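Local coordinates for protein oxalate biosynthetic component 1 (PDB 5IKY) that produces oxalate under quorum-sensing control as a bifunctional enzyme, combining a serine hydrolase of the alpha/beta-hydrolase family with an additional lyase activity, at residues G51-P56 and W192-A197; N253-D258 and S291-A296; I275-T280 and P308-F313. All coordinates share one frame; numbering follows the deposited sequence.

How the contacts relate
Contacts 2 and 3 belong together, and contact 1 stands apart from both. Contact 3 pairs two neighbouring strands of a parallel TIM-type barrel, while contact 2 joins the loop and short helix at the C-terminal ends of strands 223-226 and 275-278. Their centres lie 12 Å apart, and they meet where Arg294 NE comes within 2.7 Å of Thr280 O, a probable hydrogen bond. The bound magnesium ion, held by His227 and Glu477, lies about 4 Å from the side chain of Ser279 in contact 3 and about 10 Å from that of Arg294 in contact 2. Contact 1, in a separate antiparallel sheet, is centred 32 Å from contact 2 and 35 Å from contact 3.

Contact 1: G51-P56 and W192-A197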
# COMPACT_ATOMS: atom_id res chain seq x y z
N GLY A 51 -27.06 -24.57 -9.76
CA GLY A 51 -27.80 -23.76 -8.81
C GLY A 51 -29.20 -23.33 -9.24
O GLY A 51 -29.98 -22.86 -8.42
N TRP A 52 -29.51 -23.48 -10.52
CA TRP A 52 -30.82 -23.08 -11.03
C TRP A 52 -31.93 -23.94 -10.45
O TRP A 52 -31.83 -25.17 -10.43
CB TRP A 52 -30.85 -23.12 -12.55
CG TRP A 52 -30.02 -22.05 -13.19
CD1 TRP A 52 -28.67 -22.05 -13.34
CD2 TRP A 52 -30.49 -20.82 -13.75
NE1 TRP A 52 -28.26 -20.90 -13.97
CE2 TRP A 52 -29.36 -20.13 -14.23
CE3 TRP A 52 -31.75 -20.24 -13.90
CZ2 TRP A 52 -29.46 -18.88 -14.85
CZ3 TRP A 52 -31.85 -19.00 -14.51
CH2 TRP A 52 -30.71 -18.34 -14.98
N GLU A 53 -32.99 -23.29 -9.98
CA GLU A 53 -34.12 -23.98 -9.38
C GLU A 53 -35.41 -23.73 -10.15
O GLU A 53 -35.75 -22.58 -10.45
CB GLU A 53 -34.30 -23.56 -7.92
CG GLU A 53 -33.13 -23.90 -7.02
CD GLU A 53 -33.33 -23.41 -5.59
OE1 GLU A 53 -34.36 -22.75 -5.33
OE2 GLU A 53 -32.47 -23.69 -4.74
N ALA A 54 -36.12 -24.80 -10.48
CA ALA A 54 -37.43 -24.68 -11.12
C ALA A 54 -38.37 -23.95 -10.16
O ALA A 54 -38.33 -24.17 -8.95
CB ALA A 54 -37.98 -26.04 -11.50
N VAL A 55 -39.21 -23.09 -10.71
CA VAL A 55 -40.04 -22.22 -9.89
C VAL A 55 -41.37 -21.94 -10.58
O VAL A 55 -41.41 -21.73 -11.80
CB VAL A 55 -39.28 -20.91 -9.55
CG1 VAL A 55 -39.08 -20.04 -10.80
CG2 VAL A 55 -39.97 -20.13 -8.45
N PRO A 56 -42.48 -21.98 -9.82
CA PRO A 56 -43.80 -21.71 -10.41
C PRO A 56 -44.01 -20.24 -10.78
O PRO A 56 -43.16 -19.40 -10.50
CB PRO A 56 -44.77 -22.13 -9.30
CG PRO A 56 -43.97 -22.01 -8.04
CD PRO A 56 -42.58 -22.41 -8.42
N TRP A 192 -34.72 -20.34 -12.15
CA TRP A 192 -34.27 -19.18 -11.40
C TRP A 192 -32.89 -19.44 -10.81
O TRP A 192 -32.61 -20.56 -10.38
CB TRP A 192 -35.28 -18.86 -10.31
CG TRP A 192 -34.84 -17.90 -9.26
CD1 TRP A 192 -34.16 -16.73 -9.44
CD2 TRP A 192 -35.07 -18.02 -7.86
NE1 TRP A 192 -33.95 -16.12 -8.23
CE2 TRP A 192 -34.49 -16.89 -7.24
CE3 TRP A 192 -35.70 -18.98 -7.06
CZ2 TRP A 192 -34.53 -16.69 -5.86
CZ3 TRP A 192 -35.74 -18.77 -5.69
CH2 TRP A 192 -35.16 -17.64 -5.11
N GLN A 193 -32.03 -18.42 -10.80
CA GLN A 193 -30.72 -18.53 -10.17
C GLN A 193 -30.67 -17.71 -8.88
O GLN A 193 -30.47 -16.50 -8.92
CB GLN A 193 -29.62 -18.08 -11.14
CG GLN A 193 -28.23 -17.94 -10.53
CD GLN A 193 -27.70 -19.23 -9.93
OE1 GLN A 193 -27.96 -19.53 -8.76
NE2 GLN A 193 -26.96 -20.00 -10.72
N PRO A 194 -30.88 -18.38 -7.74
CA PRO A 194 -30.87 -17.74 -6.42
C PRO A 194 -29.49 -17.22 -6.03
O PRO A 194 -29.38 -16.29 -5.23
CB PRO A 194 -31.31 -18.86 -5.47
CG PRO A 194 -31.89 -19.93 -6.35
CD PRO A 194 -31.15 -19.82 -7.64
N GLY A 195 -28.44 -17.82 -6.58
CA GLY A 195 -27.08 -17.42 -6.27
C GLY A 195 -26.66 -17.84 -4.88
O GLY A 195 -25.96 -17.11 -4.19
N LYS A 196 -27.10 -19.02 -4.45
CA LYS A 196 -26.74 -19.53 -3.14
C LYS A 196 -25.26 -19.91 -3.11
O LYS A 196 -24.76 -20.56 -4.03
CB LYS A 196 -27.61 -20.73 -2.77
CG LYS A 196 -29.02 -20.34 -2.36
CD LYS A 196 -29.94 -21.55 -2.29
CE LYS A 196 -31.35 -21.12 -1.89
NZ LYS A 196 -32.34 -22.22 -2.06
N ALA A 197 -24.58 -19.47 -2.05
CA ALA A 197 -23.13 -19.64 -1.91
C ALA A 197 -22.39 -19.07 -3.11
O ALA A 197 -21.35 -19.59 -3.52
CB ALA A 197 -22.78 -21.11 -1.71
O HOH W 1 -25.66 -18.91 -13.22
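Trp52 and Gln193 meet side chain to side chain beside a small three-stranded antiparallel sheet, in which strand 53-55 lies at one edge and strand 190-192 in the middle. Glu53 and Trp192 make a hydrogen-bonded pair of this sheet: Glu53 N donates to Trp192 O at 2.8 Å, and Trp192 N returns a bond to Glu53 O at 3.0 Å. Val55 carries the pairing on to Gly190; at the other end, side chains of the loop after Trp192 meet Glu53 and Trp52 on both faces.

On one face Gln193 crosses the indole of Trp52 at about a right angle. Its CB lies 3.7 Å from the centroid of the six-membered ring and only 10° off the ring normal, a CH-pi contact. Gln193 CG is anti to the backbone N (chi1 171°) and the chain then bends, which brings the amide back alongside the indole with the two planes 55° apart. Both ends of that amide are engaged. Gln193 OE1 accepts from Gly195 N at 2.8 Å, bridging over Pro194, while Gln193 NE2 donates to Asn50 O and to a water at 3.0 Å that also takes a weak bond from Trp52 NE1.

The other face carries Glu53 and Trp192. Here Pro194 CG rests 3.8 Å above the plane of the Trp192 indole, over its centre, and Tyr159 brings a second ring against the same indole. The extended Glu53 side chain passes Pro194 to reach Lys196, whose NZ meets the syn lone pair of Glu53 OE2 in a salt bridge of 3.1 Å.

Contact 2: N253-D258 and S291-A296; sequences NHIVLD and SPLRRA
Ile255 presses its side chain against Leu293 and the backbone that follows it, in a contact that has no hydrogen bond across it and is mainly van der Waals packing of aliphatic groups. Ile255 CB starts the contact, 4.1 Å from Leu293 CG. The CG2 branch stands 4.0 Å from Leu293 O. The longer branch leaves CB with CG1 anti to the carbonyl carbon (chi1 -58°) and stays extended to its tip, so CD1 arrives over the backbone of the short helix, 3.5 Å from Leu293 O and 3.7 Å from Arg294 CA.

Leu293 CD2 reaches the imidazole of His254, 3.7 Å from His254 CE1, and the two side chains cross at about a right angle. Leu293 CD1 lies against the backbone O of Ile255 and also touches Leu257 CD2. Leu257 CD2 packs as well on Ala296 CB, one turn on from Leu293, at 3.9 Å. The start of the short helix is fixed by Ser291, whose OG accepts from Leu293 N at 3.1 Å in a capping bond.

Arg294 points its CB away from the contact, and its guanidinium is held by Thr280 O, Asn328 OD1, Ser289 O and Asp327 O. At the start of segment 253-258, Asn253, which does not touch the other segment, accepts on OD1 from ND1 of the magnesium ligand His227, a second-shell link to the metal. The two segments lie in the connections that follow strands 223-226 and 275-278, at the C-terminal end of a TIM barrel, where active sites and metals gather.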
# COMPACT_ATOMS: atom_id res chain seq x y z
N ASN A 253 -12.11 -26.18 -6.53
CA ASN A 253 -10.86 -25.92 -5.83
C ASN A 253 -9.77 -26.83 -6.37
O ASN A 253 -9.91 -28.05 -6.36
CB ASN A 253 -11.02 -26.12 -4.32
CG ASN A 253 -9.73 -25.86 -3.57
OD1 ASN A 253 -9.27 -24.72 -3.48
ND2 ASN A 253 -9.15 -26.91 -3.00
N HIS A 254 -8.70 -26.22 -6.85
CA HIS A 254 -7.64 -26.96 -7.52
C HIS A 254 -6.39 -26.10 -7.57
O HIS A 254 -6.47 -24.88 -7.75
CB HIS A 254 -8.06 -27.36 -8.93
CG HIS A 254 -7.10 -28.28 -9.62
ND1 HIS A 254 -7.00 -29.62 -9.31
CD2 HIS A 254 -6.19 -28.05 -10.59
CE1 HIS A 254 -6.07 -30.17 -10.07
NE2 HIS A 254 -5.56 -29.24 -10.85
N ILE A 255 -5.23 -26.72 -7.40
CA ILE A 255 -3.98 -25.99 -7.46
C ILE A 255 -3.56 -25.81 -8.92
O ILE A 255 -3.20 -26.77 -9.60
CB ILE A 255 -2.88 -26.71 -6.65
CG1 ILE A 255 -3.35 -26.88 -5.21
CG2 ILE A 255 -1.57 -25.94 -6.70
CD1 ILE A 255 -2.36 -27.57 -4.31
N VAL A 256 -3.66 -24.58 -9.40
CA VAL A 256 -3.35 -24.26 -10.80
C VAL A 256 -1.99 -23.57 -10.88
O VAL A 256 -1.83 -22.43 -10.45
CB VAL A 256 -4.42 -23.35 -11.43
CG1 VAL A 256 -4.15 -23.14 -12.91
CG2 VAL A 256 -5.81 -23.95 -11.22
N LEU A 257 -1.01 -24.28 -11.44
CA LEU A 257 0.37 -23.80 -11.44
C LEU A 257 0.56 -22.56 -12.32
O LEU A 257 1.34 -21.67 -11.98
CB LEU A 257 1.31 -24.92 -11.87
CG LEU A 257 1.25 -26.15 -10.97
CD1 LEU A 257 2.25 -27.21 -11.40
CD2 LEU A 257 1.47 -25.76 -9.52
N ASP A 258 -0.15 -22.51 -13.44
CA ASP A 258 -0.05 -21.37 -14.34
C ASP A 258 -0.60 -20.10 -13.70
O ASP A 258 -0.09 -19.00 -13.94
CB ASP A 258 -0.78 -21.65 -15.66
CG ASP A 258 -0.06 -22.67 -16.51
OD1 ASP A 258 1.17 -22.84 -16.34
OD2 ASP A 258 -0.72 -23.31 -17.37
N SER A 291 -1.07 -36.56 -3.78
CA SER A 291 -0.44 -36.04 -4.99
C SER A 291 0.63 -34.99 -4.69
O SER A 291 0.42 -34.11 -3.85
CB SER A 291 -1.50 -35.43 -5.92
OG SER A 291 -0.89 -34.76 -7.01
N PRO A 292 1.77 -35.07 -5.39
CA PRO A 292 2.83 -34.07 -5.28
C PRO A 292 2.38 -32.68 -5.74
O PRO A 292 3.08 -31.70 -5.51
CB PRO A 292 3.93 -34.62 -6.20
CG PRO A 292 3.65 -36.08 -6.30
CD PRO A 292 2.16 -36.21 -6.24
N LEU A 293 1.21 -32.61 -6.37
CA LEU A 293 0.65 -31.33 -6.80
C LEU A 293 0.39 -30.42 -5.60
O LEU A 293 0.46 -29.20 -5.70
CB LEU A 293 -0.65 -31.55 -7.59
CG LEU A 293 -1.42 -30.29 -8.00
CD1 LEU A 293 -0.56 -29.40 -8.87
CD2 LEU A 293 -2.71 -30.66 -8.73
N ARG A 294 0.14 -31.04 -4.45
CA ARG A 294 -0.17 -30.29 -3.23
C ARG A 294 1.03 -29.51 -2.68
O ARG A 294 0.93 -28.87 -1.64
CB ARG A 294 -0.71 -31.24 -2.15
CG ARG A 294 -2.03 -31.91 -2.53
CD ARG A 294 -2.59 -32.73 -1.38
NE ARG A 294 -2.96 -31.90 -0.24
CZ ARG A 294 -3.46 -32.37 0.90
NH1 ARG A 294 -3.64 -33.68 1.06
NH2 ARG A 294 -3.77 -31.54 1.89
N ARG A 295 2.15 -29.57 -3.39
CA ARG A 295 3.33 -28.79 -3.02
C ARG A 295 4.07 -28.25 -4.25
O ARG A 295 5.10 -27.59 -4.12
CB ARG A 295 4.29 -29.62 -2.16
CG ARG A 295 4.77 -30.91 -2.81
CD ARG A 295 5.80 -31.61 -1.93
NE ARG A 295 6.25 -32.88 -2.49
CZ ARG A 295 5.68 -34.05 -2.25
NH1 ARG A 295 4.63 -34.13 -1.43
NH2 ARG A 295 6.16 -35.15 -2.81
N ALA A 296 3.53 -28.52 -5.43
CA ALA A 296 4.17 -28.10 -6.68
C ALA A 296 4.19 -26.58 -6.83
O ALA A 296 5.06 -26.03 -7.51
CB ALA A 296 3.46 -28.72 -7.87

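Contact 3: I275-T280 and P308-F313; sequences ILNLST and PDVASF
From Leu276 to Leu278 the backbone runs parallel to that from Val310 to Ser312, the short strand axes approaching to 4.6 Å with 30° between their directions. Leu276 O accepts from Val310 N and, more weakly, from Asp309 N; Leu278 then gives its N to Val310 O and takes Ser312 N on its own carbonyl.

Asp309 extends the pairing one step with its side chain. Its OD2 offers the anti lone pair to Leu276 N at 3.2 Å and a nearly straight 172°, while OD1 makes a salt bridge with Arg522. The carboxylate thereby stands in for a backbone acceptor just before strand 310-313 begins.

Asn277 and Val310 share one face. Asn277 OD1 lies 3.5 Å from Val310 CG1, and the other end of the amide, ND2, donates to Glu348 OE1. Leu278 and Ala311 occupy the other face, where Leu278 CG packs 3.8 Å from Pro308 CB with the side chains crossed at about a right angle.

Beyond the strand, Thr280 holds OG1 between its backbone N and carbonyl carbon (chi1 63°), and the hydroxyl donates to Ser312 O at 2.6 Å, from well above the carbonyl plane. Thr280 CG2 meanwhile reaches Ala311 CB at 3.9 Å. A water lies 2.8 Å from Ser279 OG and is linked weakly to Ser312 OG.

In the parallel barrel, strand 223-226 flanks 275-278 and strand 346-351 continues the sheet past 310-313. Helix 257-270 covers the outside, with Met264 against both Leu276 and Leu278.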
# COMPACT_ATOMS: atom_id res chain seq x y z
N ILE A 275 2.73 -11.00 3.52
CA ILE A 275 2.97 -12.40 3.84
C ILE A 275 2.00 -13.25 3.03
O ILE A 275 0.79 -13.12 3.15
CB ILE A 275 2.81 -12.67 5.35
CG1 ILE A 275 3.89 -11.92 6.12
CG2 ILE A 275 2.88 -14.16 5.64
CD1 ILE A 275 3.71 -11.96 7.63
N LEU A 276 2.56 -14.11 2.18
CA LEU A 276 1.76 -14.90 1.26
C LEU A 276 1.59 -16.32 1.78
O LEU A 276 2.55 -17.00 2.12
CB LEU A 276 2.41 -14.91 -0.13
CG LEU A 276 2.67 -13.50 -0.68
CD1 LEU A 276 3.36 -13.54 -2.04
CD2 LEU A 276 1.37 -12.71 -0.76
N ASN A 277 0.33 -16.75 1.83
CA ASN A 277 -0.03 -18.04 2.39
C ASN A 277 -0.81 -18.85 1.35
O ASN A 277 -1.94 -18.50 1.01
CB ASN A 277 -0.84 -17.84 3.68
CG ASN A 277 -1.26 -19.14 4.33
OD1 ASN A 277 -0.96 -20.23 3.83
ND2 ASN A 277 -1.93 -19.04 5.47
N LEU A 278 -0.20 -19.92 0.85
CA LEU A 278 -0.83 -20.73 -0.19
C LEU A 278 -1.49 -21.97 0.38
O LEU A 278 -0.93 -22.65 1.25
CB LEU A 278 0.18 -21.13 -1.26
CG LEU A 278 1.01 -20.02 -1.91
CD1 LEU A 278 1.70 -20.54 -3.16
CD2 LEU A 278 0.17 -18.79 -2.22
N SER A 279 -2.69 -22.27 -0.10
CA SER A 279 -3.41 -23.46 0.31
C SER A 279 -2.81 -24.71 -0.31
O SER A 279 -2.44 -24.71 -1.48
CB SER A 279 -4.89 -23.34 -0.07
OG SER A 279 -5.64 -24.41 0.46
N THR A 280 -2.70 -25.78 0.47
CA THR A 280 -2.26 -27.07 -0.05
C THR A 280 -3.44 -28.03 -0.03
O THR A 280 -3.29 -29.22 -0.29
CB THR A 280 -1.09 -27.65 0.76
OG1 THR A 280 -1.52 -27.91 2.11
CG2 THR A 280 0.08 -26.68 0.79
N PRO A 308 6.75 -18.66 -1.28
CA PRO A 308 5.68 -18.27 -0.35
C PRO A 308 6.15 -18.49 1.08
O PRO A 308 6.97 -19.37 1.33
CB PRO A 308 4.52 -19.21 -0.72
CG PRO A 308 5.14 -20.32 -1.52
CD PRO A 308 6.33 -19.72 -2.21
N ASP A 309 5.65 -17.68 2.00
CA ASP A 309 6.13 -17.72 3.37
C ASP A 309 5.44 -18.83 4.16
O ASP A 309 6.04 -19.45 5.04
CB ASP A 309 5.91 -16.37 4.04
CG ASP A 309 6.49 -15.23 3.23
OD1 ASP A 309 7.71 -14.98 3.36
OD2 ASP A 309 5.73 -14.59 2.47
N VAL A 310 4.17 -19.07 3.85
CA VAL A 310 3.37 -20.00 4.62
C VAL A 310 2.55 -20.91 3.71
O VAL A 310 2.09 -20.47 2.65
CB VAL A 310 2.43 -19.25 5.59
CG1 VAL A 310 1.54 -20.21 6.35
CG2 VAL A 310 3.24 -18.40 6.57
N ALA A 311 2.38 -22.17 4.10
CA ALA A 311 1.50 -23.09 3.38
C ALA A 311 0.65 -23.91 4.36
O ALA A 311 1.09 -24.24 5.46
CB ALA A 311 2.32 -24.01 2.48
N SER A 312 -0.57 -24.23 3.94
CA SER A 312 -1.50 -24.98 4.77
C SER A 312 -0.97 -26.37 5.11
O SER A 312 -0.32 -27.02 4.29
CB SER A 312 -2.86 -25.10 4.08
OG SER A 312 -3.52 -23.85 4.08
N PHE A 313 -1.27 -26.82 6.32
CA PHE A 313 -0.78 -28.09 6.82
C PHE A 313 -1.76 -28.65 7.85
O PHE A 313 -2.01 -28.02 8.88
CB PHE A 313 0.61 -27.91 7.44
CG PHE A 313 1.30 -29.20 7.79
CD1 PHE A 313 2.00 -29.92 6.84
CD2 PHE A 313 1.26 -29.69 9.09
CE1 PHE A 313 2.64 -31.10 7.16
CE2 PHE A 313 1.90 -30.87 9.42
CZ PHE A 313 2.59 -31.58 8.46
O HOH W 2 -6.74 -24.41 2.99